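Local coordinates for ATP-dependent DNA helicase uvsW (Enterobacteria phage T4, PDB 2OCA), which couples ATP hydrolysis to the unwinding of duplex DNA in the 3'-5' direction and drives branch migration of Holliday junctions during phage recombination and repair, at residues 300-305 against 452-457; 309-314 against 458-463; 331-336 against 361-366. The protein carries 1 engineered substitution. All blocks are in the same frame, centred on the assembly; numbering follows the deposited sequence.

Contact 1 (300-305 against 452-457); sequences NSIFLR and WDLIDD. Unlike the reference sequence in segment 452-457: Asp457 (reference Ser).
Asp457 OD1 has two partners: Arg305 NE approaches to 3.3 Å in a salt bridge, and the backbone N of Gly459 donates a hydrogen bond to it. The same NE makes a weak hydrogen bond to Asp457 O, which meets the guanidinium at its edge. Arg305 reaches both because its chain, bent at chi2 (66°) and chi3, runs at a slant across Asp457, with guanidinium and carboxylate planes 36° apart. Asp457, a serine in the reference sequence, also binds the Tyr471 hydroxyl through OD2. From Asn300 beside Trp452 to Arg305 beside Asp457 the strands run parallel in exact register, and five backbone hydrogen bonds tie them. Ile455 uses both its backbone N and O: its N lies 2.8 Å from Ile302 O, and its O accepts Leu304 N at 2.9 Å.

On the face bearing Phe303, Ile455 CD1 sits over the ring, 4.0 Å from its centroid, in a CH-pi contact, while helix 476-490 packs against this side. The other face carries Trp452, whose six-membered ring has Asn300 CB over it at 4.2 Å from the centroid. Ile302 CG1 meets the ring edge at Trp452 CE3 (3.8 Å), and Leu454 CD2 lies alongside Ile302 CB; helix 330-344 covers Leu454 and Leu304. Asp453 turns to Arg484 and Tyr488, and Asp456 to Tyr306 and Arg332. Both faces of these two adjacent strands of the RecA-like sheet thus mix apolar packing with polar groups, and the buried carboxylates find cationic or hydroxyl partners, which probably favours their ionised form.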
ATOM      1  N   ASN A 300      13.627  -4.509   1.326  1.00 64.09           N
ATOM      2  CA  ASN A 300      13.503  -4.481  -0.127  1.00 64.51           C
ATOM      3  C   ASN A 300      14.440  -5.499  -0.763  1.00 65.11           C
ATOM      4  O   ASN A 300      15.640  -5.247  -0.897  1.00 65.50           O
ATOM      5  CB  ASN A 300      13.858  -3.096  -0.662  1.00 66.58           C
ATOM      6  CG  ASN A 300      12.669  -2.177  -0.732  1.00 69.06           C
ATOM      7  OD1 ASN A 300      11.809  -2.195   0.145  1.00 71.82           O
ATOM      8  ND2 ASN A 300      12.617  -1.355  -1.773  1.00 69.99           N
ATOM      9  N   SER A 301      13.903  -6.652  -1.149  1.00 63.96           N
ATOM     10  CA  SER A 301      14.729  -7.670  -1.790  1.00 62.78           C
ATOM     11  C   SER A 301      14.891  -7.344  -3.267  1.00 61.83           C
ATOM     12  O   SER A 301      13.936  -7.411  -4.037  1.00 63.77           O
ATOM     13  CB  SER A 301      14.099  -9.052  -1.636  1.00 61.63           C
ATOM     14  OG  SER A 301      14.315  -9.550  -0.330  1.00 62.88           O
ATOM     15  N   ILE A 302      16.102  -6.978  -3.662  1.00 59.90           N
ATOM     16  CA  ILE A 302      16.349  -6.650  -5.052  1.00 59.02           C
ATOM     17  C   ILE A 302      17.067  -7.777  -5.782  1.00 58.14           C
ATOM     18  O   ILE A 302      18.186  -8.155  -5.438  1.00 57.46           O
ATOM     19  CB  ILE A 302      17.188  -5.373  -5.183  1.00 60.49           C
ATOM     20  CG1 ILE A 302      16.544  -4.248  -4.374  1.00 60.94           C
ATOM     21  CG2 ILE A 302      17.304  -4.978  -6.656  1.00 61.03           C
ATOM     22  CD1 ILE A 302      15.095  -4.000  -4.715  1.00 62.57           C
ATOM     23  N   PHE A 303      16.404  -8.317  -6.791  1.00 56.99           N
ATOM     24  CA  PHE A 303      16.976  -9.380  -7.595  1.00 56.03           C
ATOM     25  C   PHE A 303      17.754  -8.745  -8.737  1.00 56.45           C
ATOM     26  O   PHE A 303      17.174  -8.230  -9.692  1.00 56.83           O
ATOM     27  CB  PHE A 303      15.873 -10.270  -8.150  1.00 53.48           C
ATOM     28  CG  PHE A 303      15.451 -11.359  -7.222  1.00 52.74           C
ATOM     29  CD1 PHE A 303      16.143 -12.561  -7.183  1.00 52.08           C
ATOM     30  CD2 PHE A 303      14.345 -11.199  -6.403  1.00 54.45           C
ATOM     31  CE1 PHE A 303      15.734 -13.594  -6.350  1.00 51.12           C
ATOM     32  CE2 PHE A 303      13.927 -12.235  -5.560  1.00 55.38           C
ATOM     33  CZ  PHE A 303      14.629 -13.433  -5.539  1.00 52.90           C
ATOM     34  N   LEU A 304      19.073  -8.779  -8.617  1.00 56.89           N
ATOM     35  CA  LEU A 304      19.953  -8.212  -9.620  1.00 57.81           C
ATOM     36  C   LEU A 304      20.296  -9.318 -10.617  1.00 57.57           C
ATOM     37  O   LEU A 304      21.084 -10.211 -10.299  1.00 58.71           O
ATOM     38  CB  LEU A 304      21.208  -7.710  -8.920  1.00 58.97           C
ATOM     39  CG  LEU A 304      22.019  -6.597  -9.569  1.00 63.09           C
ATOM     40  CD1 LEU A 304      21.132  -5.387  -9.855  1.00 62.26           C
ATOM     41  CD2 LEU A 304      23.155  -6.219  -8.612  1.00 63.91           C
ATOM     42  N   ARG A 305      19.701  -9.265 -11.811  1.00 55.25           N
ATOM     43  CA  ARG A 305      19.943 -10.292 -12.825  1.00 54.87           C
ATOM     44  C   ARG A 305      21.179 -10.025 -13.680  1.00 55.36           C
ATOM     45  O   ARG A 305      21.423  -8.895 -14.093  1.00 55.89           O
ATOM     46  CB  ARG A 305      18.727 -10.444 -13.752  1.00 54.15           C
ATOM     47  CG  ARG A 305      18.812 -11.679 -14.657  1.00 50.55           C
ATOM     48  CD  ARG A 305      18.739 -12.914 -13.802  1.00 55.77           C
ATOM     49  NE  ARG A 305      19.533 -14.039 -14.288  1.00 57.94           N
ATOM     50  CZ  ARG A 305      19.319 -14.647 -15.441  1.00 58.85           C
ATOM     51  NH1 ARG A 305      18.342 -14.228 -16.223  1.00 65.58           N
ATOM     52  NH2 ARG A 305      20.061 -15.678 -15.802  1.00 57.90           N
ATOM     53  N   TRP A 452      17.943  -2.555   2.011  1.00 61.91           N
ATOM     54  CA  TRP A 452      18.011  -3.094   0.664  1.00 60.72           C
ATOM     55  C   TRP A 452      18.841  -4.359   0.627  1.00 60.13           C
ATOM     56  O   TRP A 452      20.064  -4.309   0.676  1.00 59.71           O
ATOM     57  CB  TRP A 452      18.606  -2.063  -0.274  1.00 60.15           C
ATOM     58  CG  TRP A 452      17.815  -0.818  -0.269  1.00 62.92           C
ATOM     59  CD1 TRP A 452      17.797   0.142   0.705  1.00 61.90           C
ATOM     60  CD2 TRP A 452      16.899  -0.389  -1.275  1.00 62.87           C
ATOM     61  NE1 TRP A 452      16.930   1.145   0.363  1.00 61.58           N
ATOM     62  CE2 TRP A 452      16.362   0.846  -0.850  1.00 62.96           C
ATOM     63  CE3 TRP A 452      16.473  -0.932  -2.497  1.00 63.46           C
ATOM     64  CZ2 TRP A 452      15.426   1.555  -1.604  1.00 62.96           C
ATOM     65  CZ3 TRP A 452      15.545  -0.236  -3.244  1.00 64.02           C
ATOM     66  CH2 TRP A 452      15.029   1.001  -2.794  1.00 65.09           C
ATOM     67  N   ASP A 453      18.161  -5.498   0.555  1.00 59.72           N
ATOM     68  CA  ASP A 453      18.832  -6.783   0.501  1.00 59.84           C
ATOM     69  C   ASP A 453      19.088  -7.158  -0.963  1.00 57.44           C
ATOM     70  O   ASP A 453      18.168  -7.534  -1.685  1.00 57.19           O
ATOM     71  CB  ASP A 453      17.969  -7.845   1.195  1.00 61.63           C
ATOM     72  CG  ASP A 453      18.555  -9.241   1.079  1.00 64.35           C
ATOM     73  OD1 ASP A 453      19.767  -9.346   0.772  1.00 64.55           O
ATOM     74  OD2 ASP A 453      17.809 -10.228   1.299  1.00 64.19           O
ATOM     75  N   LEU A 454      20.339  -7.045  -1.395  1.00 54.86           N
ATOM     76  CA  LEU A 454      20.687  -7.359  -2.772  1.00 53.67           C
ATOM     77  C   LEU A 454      20.966  -8.844  -2.984  1.00 53.35           C
ATOM     78  O   LEU A 454      21.801  -9.454  -2.315  1.00 53.55           O
ATOM     79  CB  LEU A 454      21.892  -6.527  -3.214  1.00 51.72           C
ATOM     80  CG  LEU A 454      21.827  -5.023  -2.894  1.00 56.34           C
ATOM     81  CD1 LEU A 454      23.089  -4.345  -3.411  1.00 56.00           C
ATOM     82  CD2 LEU A 454      20.589  -4.375  -3.524  1.00 56.21           C
ATOM     83  N   ILE A 455      20.229  -9.428  -3.917  1.00 53.09           N
ATOM     84  CA  ILE A 455      20.384 -10.825  -4.249  1.00 52.75           C
ATOM     85  C   ILE A 455      20.972 -10.839  -5.639  1.00 54.25           C
ATOM     86  O   ILE A 455      20.410 -10.256  -6.560  1.00 56.85           O
ATOM     87  CB  ILE A 455      19.038 -11.542  -4.275  1.00 52.67           C
ATOM     88  CG1 ILE A 455      18.357 -11.406  -2.913  1.00 53.33           C
ATOM     89  CG2 ILE A 455      19.236 -13.006  -4.632  1.00 52.04           C
ATOM     90  CD1 ILE A 455      16.993 -12.072  -2.844  1.00 56.64           C
ATOM     91  N   ASP A 456      22.116 -11.486  -5.790  1.00 55.06           N
ATOM     92  CA  ASP A 456      22.764 -11.559  -7.090  1.00 55.39           C
ATOM     93  C   ASP A 456      22.228 -12.772  -7.822  1.00 53.97           C
ATOM     94  O   ASP A 456      22.604 -13.903  -7.521  1.00 54.53           O
ATOM     95  CB  ASP A 456      24.280 -11.645  -6.906  1.00 56.22           C
ATOM     96  CG  ASP A 456      24.858 -10.365  -6.314  1.00 58.17           C
ATOM     97  OD1 ASP A 456      24.920  -9.351  -7.037  1.00 59.96           O
ATOM     98  OD2 ASP A 456      25.233 -10.361  -5.123  1.00 57.42           O
ATOM     99  N   ASP A 457      21.333 -12.521  -8.777  1.00 53.32           N
ATOM    100  CA  ASP A 457      20.702 -13.582  -9.559  1.00 51.94           C
ATOM    101  C   ASP A 457      21.487 -13.926 -10.811  1.00 51.98           C
ATOM    102  O   ASP A 457      21.352 -13.262 -11.838  1.00 54.17           O
ATOM    103  CB  ASP A 457      19.286 -13.169  -9.967  1.00 51.52           C
ATOM    104  CG  ASP A 457      18.561 -14.250 -10.754  1.00 52.45           C
ATOM    105  OD1 ASP A 457      19.222 -15.223 -11.187  1.00 54.10           O
ATOM    106  OD2 ASP A 457      17.330 -14.121 -10.947  1.00 50.36           O
TER

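Contact 2 (309-314 against 458-463); sequences EFTTKL and AGVKPK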
ATOM      1  N   GLU A 309      25.144 -15.022 -20.412  1.00 64.09           N
ATOM      2  CA  GLU A 309      26.463 -15.574 -20.690  1.00 65.95           C
ATOM      3  C   GLU A 309      27.340 -15.628 -19.439  1.00 64.20           C
ATOM      4  O   GLU A 309      28.135 -16.557 -19.266  1.00 64.52           O
ATOM      5  CB  GLU A 309      27.162 -14.768 -21.782  1.00 70.20           C
ATOM      6  CG  GLU A 309      28.383 -15.481 -22.345  1.00 78.50           C
ATOM      7  CD  GLU A 309      29.164 -14.618 -23.324  1.00 84.12           C
ATOM      8  OE1 GLU A 309      28.582 -14.229 -24.365  1.00 86.40           O
ATOM      9  OE2 GLU A 309      30.357 -14.333 -23.045  1.00 84.52           O
ATOM     10  N   PHE A 310      27.197 -14.622 -18.579  1.00 60.69           N
ATOM     11  CA  PHE A 310      27.943 -14.554 -17.327  1.00 57.71           C
ATOM     12  C   PHE A 310      27.495 -15.749 -16.488  1.00 56.84           C
ATOM     13  O   PHE A 310      28.283 -16.418 -15.821  1.00 56.84           O
ATOM     14  CB  PHE A 310      27.601 -13.259 -16.590  1.00 57.45           C
ATOM     15  CG  PHE A 310      28.156 -13.191 -15.198  1.00 58.21           C
ATOM     16  CD1 PHE A 310      29.472 -12.804 -14.976  1.00 57.62           C
ATOM     17  CD2 PHE A 310      27.373 -13.565 -14.107  1.00 57.76           C
ATOM     18  CE1 PHE A 310      29.997 -12.793 -13.693  1.00 58.32           C
ATOM     19  CE2 PHE A 310      27.890 -13.558 -12.820  1.00 55.64           C
ATOM     20  CZ  PHE A 310      29.201 -13.172 -12.613  1.00 58.02           C
ATOM     21  N   THR A 311      26.194 -15.984 -16.546  1.00 55.21           N
ATOM     22  CA  THR A 311      25.522 -17.069 -15.862  1.00 53.89           C
ATOM     23  C   THR A 311      26.127 -18.437 -16.165  1.00 54.42           C
ATOM     24  O   THR A 311      26.350 -19.247 -15.271  1.00 53.90           O
ATOM     25  CB  THR A 311      24.058 -17.053 -16.284  1.00 54.02           C
ATOM     26  OG1 THR A 311      23.341 -16.148 -15.437  1.00 55.88           O
ATOM     27  CG2 THR A 311      23.457 -18.422 -16.237  1.00 54.72           C
ATOM     28  N   THR A 312      26.393 -18.682 -17.441  1.00 56.48           N
ATOM     29  CA  THR A 312      26.940 -19.951 -17.891  1.00 56.38           C
ATOM     30  C   THR A 312      28.402 -20.155 -17.538  1.00 57.38           C
ATOM     31  O   THR A 312      28.845 -21.293 -17.354  1.00 57.38           O
ATOM     32  CB  THR A 312      26.727 -20.098 -19.407  1.00 56.20           C
ATOM     33  OG1 THR A 312      25.337 -20.338 -19.652  1.00 56.98           O
ATOM     34  CG2 THR A 312      27.516 -21.258 -19.964  1.00 59.88           C
ATOM     35  N   LYS A 313      29.150 -19.062 -17.430  1.00 57.77           N
ATOM     36  CA  LYS A 313      30.565 -19.160 -17.090  1.00 57.98           C
ATOM     37  C   LYS A 313      30.775 -19.348 -15.584  1.00 56.87           C
ATOM     38  O   LYS A 313      31.734 -19.993 -15.152  1.00 57.74           O
ATOM     39  CB  LYS A 313      31.311 -17.913 -17.578  1.00 61.21           C
ATOM     40  CG  LYS A 313      31.240 -17.729 -19.090  1.00 66.31           C
ATOM     41  CD  LYS A 313      32.576 -17.295 -19.694  1.00 70.79           C
ATOM     42  CE  LYS A 313      32.871 -15.809 -19.468  1.00 74.31           C
ATOM     43  NZ  LYS A 313      31.904 -14.916 -20.180  1.00 76.43           N
ATOM     44  N   LEU A 314      29.859 -18.799 -14.794  1.00 54.27           N
ATOM     45  CA  LEU A 314      29.938 -18.891 -13.347  1.00 52.43           C
ATOM     46  C   LEU A 314      29.631 -20.294 -12.815  1.00 53.28           C
ATOM     47  O   LEU A 314      30.211 -20.735 -11.816  1.00 51.40           O
ATOM     48  CB  LEU A 314      28.978 -17.885 -12.718  1.00 50.44           C
ATOM     49  CG  LEU A 314      29.155 -17.726 -11.209  1.00 50.15           C
ATOM     50  CD1 LEU A 314      30.523 -17.148 -10.928  1.00 47.33           C
ATOM     51  CD2 LEU A 314      28.074 -16.830 -10.645  1.00 50.59           C
ATOM     52  N   ALA A 458      22.305 -14.967 -10.717  1.00 50.55           N
ATOM     53  CA  ALA A 458      23.098 -15.422 -11.843  1.00 49.39           C
ATOM     54  C   ALA A 458      22.694 -16.866 -12.126  1.00 49.82           C
ATOM     55  O   ALA A 458      23.529 -17.705 -12.476  1.00 50.19           O
ATOM     56  CB  ALA A 458      24.582 -15.336 -11.514  1.00 47.79           C
ATOM     57  N   GLY A 459      21.404 -17.148 -11.964  1.00 49.10           N
ATOM     58  CA  GLY A 459      20.902 -18.491 -12.198  1.00 51.67           C
ATOM     59  C   GLY A 459      20.909 -18.837 -13.673  1.00 52.05           C
ATOM     60  O   GLY A 459      20.791 -17.950 -14.509  1.00 54.07           O
ATOM     61  N   VAL A 460      21.039 -20.118 -13.999  1.00 51.85           N
ATOM     62  CA  VAL A 460      21.076 -20.552 -15.391  1.00 51.31           C
ATOM     63  C   VAL A 460      19.711 -20.977 -15.919  1.00 53.33           C
ATOM     64  O   VAL A 460      19.081 -21.891 -15.377  1.00 53.46           O
ATOM     65  CB  VAL A 460      22.056 -21.737 -15.583  1.00 50.11           C
ATOM     66  CG1 VAL A 460      22.132 -22.118 -17.052  1.00 46.93           C
ATOM     67  CG2 VAL A 460      23.437 -21.368 -15.064  1.00 46.86           C
ATOM     68  N   LYS A 461      19.263 -20.315 -16.983  1.00 55.72           N
ATOM     69  CA  LYS A 461      17.974 -20.636 -17.596  1.00 56.20           C
ATOM     70  C   LYS A 461      18.051 -22.002 -18.247  1.00 57.49           C
ATOM     71  O   LYS A 461      19.109 -22.440 -18.685  1.00 55.96           O
ATOM     72  CB  LYS A 461      17.602 -19.609 -18.663  1.00 56.18           C
ATOM     73  CG  LYS A 461      17.248 -18.232 -18.132  1.00 58.19           C
ATOM     74  CD  LYS A 461      17.047 -17.256 -19.274  1.00 60.74           C
ATOM     75  CE  LYS A 461      16.897 -15.833 -18.767  1.00 64.00           C
ATOM     76  NZ  LYS A 461      17.046 -14.815 -19.852  1.00 65.01           N
ATOM     77  N   PRO A 462      16.924 -22.707 -18.309  1.00 60.99           N
ATOM     78  CA  PRO A 462      16.916 -24.034 -18.929  1.00 62.99           C
ATOM     79  C   PRO A 462      17.035 -23.946 -20.453  1.00 66.17           C
ATOM     80  O   PRO A 462      16.621 -22.957 -21.067  1.00 65.37           O
ATOM     81  CB  PRO A 462      15.581 -24.623 -18.471  1.00 60.83           C
ATOM     82  CG  PRO A 462      14.710 -23.425 -18.344  1.00 61.83           C
ATOM     83  CD  PRO A 462      15.617 -22.384 -17.708  1.00 60.96           C
ATOM     84  N   LYS A 463      17.621 -24.975 -21.056  1.00 70.28           N
ATOM     85  CA  LYS A 463      17.779 -25.009 -22.506  1.00 73.32           C
ATOM     86  C   LYS A 463      16.396 -25.005 -23.169  1.00 75.52           C
ATOM     87  O   LYS A 463      16.086 -24.130 -23.978  1.00 76.64           O
ATOM     88  CB  LYS A 463      18.565 -26.260 -22.936  1.00 72.07           C
ATOM     89  CG  LYS A 463      20.034 -26.270 -22.535  1.00 70.35           C
TER
HETATM   90  O   HOH W   1      25.601 -19.381 -12.645  1.00 53.88           O
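Thr311 faces the loop 458-463 from its CB outward, and CB itself lies 3.8 Å from Gly459 O. One branch from it, OG1, donates a hydrogen bond of 3.3 Å to Gly459 O. The bond reaches the oxygen from well above the carbonyl plane, 58° out of it, and OG1 also has a weak hydrogen bond with Arg305 NH2. With OG1 set anti to the carbonyl carbon (chi1 -86°), the other branch, CG2, lies anti to the backbone N and is carried to the side of Val460, whose side chain runs obliquely across it. The spacing of the two methyls there is doubtful in the model.

Both segments follow neighbouring strands of the parallel sheet in the C-terminal RecA-like domain: helix 308-314 comes soon after strand 298-305, and the loop leaves strand 450-457 directly, so they meet beyond the carboxyl ends of the strands. One turn of the helix spans Phe310 to Leu314, and both residues touch Ala458. Its CB meets the edge of the Phe310 ring at CE2 (4.0 Å), in the ring plane, and Leu314 CD2 at 3.9 Å; Phe310 also stacks on Tyr306. A water bridges the backbones, donating to Thr311 O and to Ala458 O, each at 2.7 Å. Farther along the loop, Lys461 NZ forms a salt bridge with Asp308, the residue just before Glu309.

Contact 3 (331-336 against 361-366); sequences KRNKWI and KAIFDL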
ATOM      1  N   LYS A 331      30.887  -3.335 -12.504  1.00 59.69           N
ATOM      2  CA  LYS A 331      29.530  -2.907 -12.822  1.00 58.81           C
ATOM      3  C   LYS A 331      28.603  -3.010 -11.626  1.00 59.25           C
ATOM      4  O   LYS A 331      27.694  -2.186 -11.473  1.00 60.78           O
ATOM      5  CB  LYS A 331      28.969  -3.700 -14.003  1.00 58.97           C
ATOM      6  CG  LYS A 331      29.173  -2.966 -15.331  1.00 62.65           C
ATOM      7  CD  LYS A 331      28.972  -3.858 -16.546  1.00 64.51           C
ATOM      8  N   ARG A 332      28.836  -4.007 -10.773  1.00 57.66           N
ATOM      9  CA  ARG A 332      28.018  -4.180  -9.579  1.00 55.44           C
ATOM     10  C   ARG A 332      28.318  -3.044  -8.619  1.00 55.06           C
ATOM     11  O   ARG A 332      27.428  -2.550  -7.937  1.00 55.02           O
ATOM     12  CB  ARG A 332      28.319  -5.513  -8.896  1.00 54.61           C
ATOM     13  CG  ARG A 332      27.458  -5.795  -7.659  1.00 52.62           C
ATOM     14  CD  ARG A 332      27.738  -7.195  -7.158  1.00 54.85           C
ATOM     15  NE  ARG A 332      26.844  -7.638  -6.093  1.00 55.74           N
ATOM     16  CZ  ARG A 332      26.997  -7.344  -4.804  1.00 57.08           C
ATOM     17  NH1 ARG A 332      28.021  -6.597  -4.403  1.00 56.40           N
ATOM     18  NH2 ARG A 332      26.127  -7.803  -3.913  1.00 54.94           N
ATOM     19  N   ASN A 333      29.582  -2.637  -8.561  1.00 56.71           N
ATOM     20  CA  ASN A 333      29.979  -1.542  -7.687  1.00 58.18           C
ATOM     21  C   ASN A 333      29.305  -0.268  -8.173  1.00 59.04           C
ATOM     22  O   ASN A 333      28.799   0.517  -7.372  1.00 59.32           O
ATOM     23  CB  ASN A 333      31.499  -1.353  -7.685  1.00 59.82           C
ATOM     24  CG  ASN A 333      32.224  -2.376  -6.810  1.00 62.49           C
ATOM     25  OD1 ASN A 333      31.710  -2.810  -5.776  1.00 65.37           O
ATOM     26  ND2 ASN A 333      33.436  -2.738  -7.210  1.00 62.25           N
ATOM     27  N   LYS A 334      29.292  -0.076  -9.489  1.00 58.96           N
ATOM     28  CA  LYS A 334      28.660   1.098 -10.078  1.00 59.43           C
ATOM     29  C   LYS A 334      27.159   1.101  -9.797  1.00 60.93           C
ATOM     30  O   LYS A 334      26.591   2.135  -9.425  1.00 61.23           O
ATOM     31  CB  LYS A 334      28.916   1.136 -11.586  1.00 58.52           C
ATOM     32  CG  LYS A 334      30.328   1.540 -11.940  1.00 59.74           C
ATOM     33  CD  LYS A 334      30.625   1.339 -13.411  1.00 60.96           C
ATOM     34  CE  LYS A 334      32.054   1.760 -13.725  1.00 62.33           C
ATOM     35  NZ  LYS A 334      32.468   1.431 -15.120  1.00 63.85           N
ATOM     36  N   TRP A 335      26.517  -0.055  -9.970  1.00 61.11           N
ATOM     37  CA  TRP A 335      25.088  -0.159  -9.709  1.00 61.35           C
ATOM     38  C   TRP A 335      24.767   0.269  -8.274  1.00 62.52           C
ATOM     39  O   TRP A 335      23.828   1.035  -8.048  1.00 61.02           O
ATOM     40  CB  TRP A 335      24.602  -1.592  -9.920  1.00 61.63           C
ATOM     41  CG  TRP A 335      23.103  -1.708  -9.836  1.00 63.45           C
ATOM     42  CD1 TRP A 335      22.206  -1.530 -10.857  1.00 63.43           C
ATOM     43  CD2 TRP A 335      22.322  -1.925  -8.653  1.00 62.56           C
ATOM     44  NE1 TRP A 335      20.921  -1.615 -10.381  1.00 64.07           N
ATOM     45  CE2 TRP A 335      20.961  -1.858  -9.032  1.00 63.18           C
ATOM     46  CE3 TRP A 335      22.639  -2.166  -7.309  1.00 61.75           C
ATOM     47  CZ2 TRP A 335      19.919  -2.020  -8.117  1.00 61.78           C
ATOM     48  CZ3 TRP A 335      21.601  -2.327  -6.397  1.00 62.61           C
ATOM     49  CH2 TRP A 335      20.256  -2.253  -6.808  1.00 63.19           C
ATOM     50  N   ILE A 336      25.547  -0.230  -7.311  1.00 63.16           N
ATOM     51  CA  ILE A 336      25.341   0.091  -5.901  1.00 63.26           C
ATOM     52  C   ILE A 336      25.557   1.576  -5.638  1.00 64.03           C
ATOM     53  O   ILE A 336      24.766   2.211  -4.946  1.00 62.93           O
ATOM     54  CB  ILE A 336      26.289  -0.735  -4.987  1.00 63.31           C
ATOM     55  CG1 ILE A 336      25.953  -2.221  -5.104  1.00 63.12           C
ATOM     56  CG2 ILE A 336      26.140  -0.301  -3.531  1.00 60.24           C
ATOM     57  CD1 ILE A 336      26.888  -3.133  -4.329  1.00 62.34           C
ATOM     58  N   LYS A 361      36.093   0.744  -0.378  1.00 61.18           N
ATOM     59  CA  LYS A 361      36.750   1.870  -1.018  1.00 62.63           C
ATOM     60  C   LYS A 361      36.373   1.972  -2.489  1.00 62.16           C
ATOM     61  O   LYS A 361      36.184   3.068  -3.011  1.00 62.30           O
ATOM     62  CB  LYS A 361      38.264   1.768  -0.844  1.00 63.12           C
ATOM     63  CG  LYS A 361      38.710   2.060   0.578  1.00 67.84           C
ATOM     64  CD  LYS A 361      40.207   2.288   0.654  1.00 72.09           C
ATOM     65  CE  LYS A 361      40.621   2.833   2.013  1.00 73.87           C
ATOM     66  NZ  LYS A 361      42.109   3.010   2.090  1.00 76.75           N
ATOM     67  N   ALA A 362      36.248   0.828  -3.152  1.00 61.51           N
ATOM     68  CA  ALA A 362      35.878   0.813  -4.558  1.00 59.86           C
ATOM     69  C   ALA A 362      34.536   1.525  -4.726  1.00 61.76           C
ATOM     70  O   ALA A 362      34.371   2.385  -5.605  1.00 61.79           O
ATOM     71  CB  ALA A 362      35.774  -0.608  -5.043  1.00 57.54           C
ATOM     72  N   ILE A 363      33.581   1.165  -3.873  1.00 60.63           N
ATOM     73  CA  ILE A 363      32.257   1.760  -3.923  1.00 60.69           C
ATOM     74  C   ILE A 363      32.331   3.239  -3.554  1.00 62.17           C
ATOM     75  O   ILE A 363      31.750   4.086  -4.232  1.00 62.31           O
ATOM     76  CB  ILE A 363      31.286   1.016  -2.971  1.00 58.09           C
ATOM     77  CG1 ILE A 363      31.112  -0.430  -3.449  1.00 56.03           C
ATOM     78  CG2 ILE A 363      29.946   1.720  -2.928  1.00 55.23           C
ATOM     79  CD1 ILE A 363      30.236  -1.280  -2.567  1.00 51.96           C
ATOM     80  N   PHE A 364      33.062   3.546  -2.486  1.00 63.84           N
ATOM     81  CA  PHE A 364      33.212   4.924  -2.033  1.00 64.93           C
ATOM     82  C   PHE A 364      33.752   5.855  -3.120  1.00 65.98           C
ATOM     83  O   PHE A 364      33.270   6.971  -3.279  1.00 66.08           O
ATOM     84  CB  PHE A 364      34.152   4.993  -0.831  1.00 64.75           C
ATOM     85  CG  PHE A 364      34.385   6.389  -0.339  1.00 66.49           C
ATOM     86  CD1 PHE A 364      33.563   6.942   0.638  1.00 65.05           C
ATOM     87  CD2 PHE A 364      35.390   7.182  -0.899  1.00 66.58           C
ATOM     88  CE1 PHE A 364      33.735   8.264   1.050  1.00 64.94           C
ATOM     89  CE2 PHE A 364      35.567   8.504  -0.496  1.00 64.35           C
ATOM     90  CZ  PHE A 364      34.739   9.046   0.480  1.00 64.32           C
ATOM     91  N   ASP A 365      34.764   5.400  -3.854  1.00 67.53           N
ATOM     92  CA  ASP A 365      35.362   6.207  -4.911  1.00 68.20           C
ATOM     93  C   ASP A 365      34.457   6.458  -6.113  1.00 68.18           C
ATOM     94  O   ASP A 365      34.621   7.458  -6.812  1.00 69.00           O
ATOM     95  CB  ASP A 365      36.664   5.574  -5.399  1.00 70.04           C
ATOM     96  CG  ASP A 365      37.819   5.831  -4.462  1.00 75.08           C
ATOM     97  OD1 ASP A 365      37.879   6.938  -3.884  1.00 76.25           O
ATOM     98  OD2 ASP A 365      38.678   4.933  -4.314  1.00 78.50           O
ATOM     99  N   LEU A 366      33.528   5.547  -6.377  1.00 67.13           N
ATOM    100  CA  LEU A 366      32.620   5.731  -7.502  1.00 66.53           C
ATOM    101  C   LEU A 366      31.642   6.832  -7.140  1.00 68.06           C
ATOM    102  O   LEU A 366      31.371   7.730  -7.941  1.00 69.08           O
ATOM    103  CB  LEU A 366      31.864   4.439  -7.805  1.00 63.23           C
ATOM    104  CG  LEU A 366      32.654   3.395  -8.589  1.00 60.14           C
ATOM    105  CD1 LEU A 366      31.905   2.079  -8.593  1.00 59.39           C
ATOM    106  CD2 LEU A 366      32.891   3.892  -9.997  1.00 57.25           C
TER
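Asn333 and Ile363 meet through similar first torsions: in both, CG or CG1 stands anti to the carbonyl carbon (chi1 -78° and -64°), and the two side chains cross at about a right angle. The Asn333 amide is thereby brought against helix 357-368. Its OD1 comes 3.4 Å from Ile363 CG1 and meets CD1 slightly farther on, while Asn333 ND2 lies 3.8 Å from Ala362 CB. No hydrogen bond passes between the segments; across them the amide meets aliphatic carbons only.

Near the start of the Asn333 side chain, Leu366 places its CD1 against the backbone of helix 330-344, 3.5 Å from Lys334 N and 3.6 Å from Asn333 CB. Lys334 CG lies 3.7 Å from Leu366 CD1; beyond CG the lysine chain runs extended, and only its root adds to the packing. Elsewhere in the interface, Ile336 CD1 and Ile363 CD1 touch at 4.2 Å. Ile336 also packs on Ala423, and Asn333 on His359.

The axes of the two short helical segments approach to 8.9 Å and cross at -55°. Helix 330-344, strand 349-354 and helix 357-368 follow one another in the chain, and the two helices pack together beside the parallel sheet, an arrangement typical of the alpha/beta RecA-like C-terminal domain of helicases.

How the contacts relate
All three contacts belong to the C-terminal RecA-like domain. Contact 1 pairs two strands of its seven-stranded parallel sheet; contact 2, with its centre about 17 Å away, joins the segments that follow those strands, so the segments of the two contacts alternate along the chain. Arg305 connects them through a weak hydrogen bond from its NH2 to Gly459 O. Contact 3 lies within the chain loops closed by the other two, its centre about 16 Å from that of contact 1 and about 24 Å from that of contact 2. Helix 330-344 ties it to the sheet through the Arg332-Asp456 salt bridge and Trp335. Contacts 2 and 3 do not touch (nearest atoms about 8 Å apart), so contact 1 is what both adjoin.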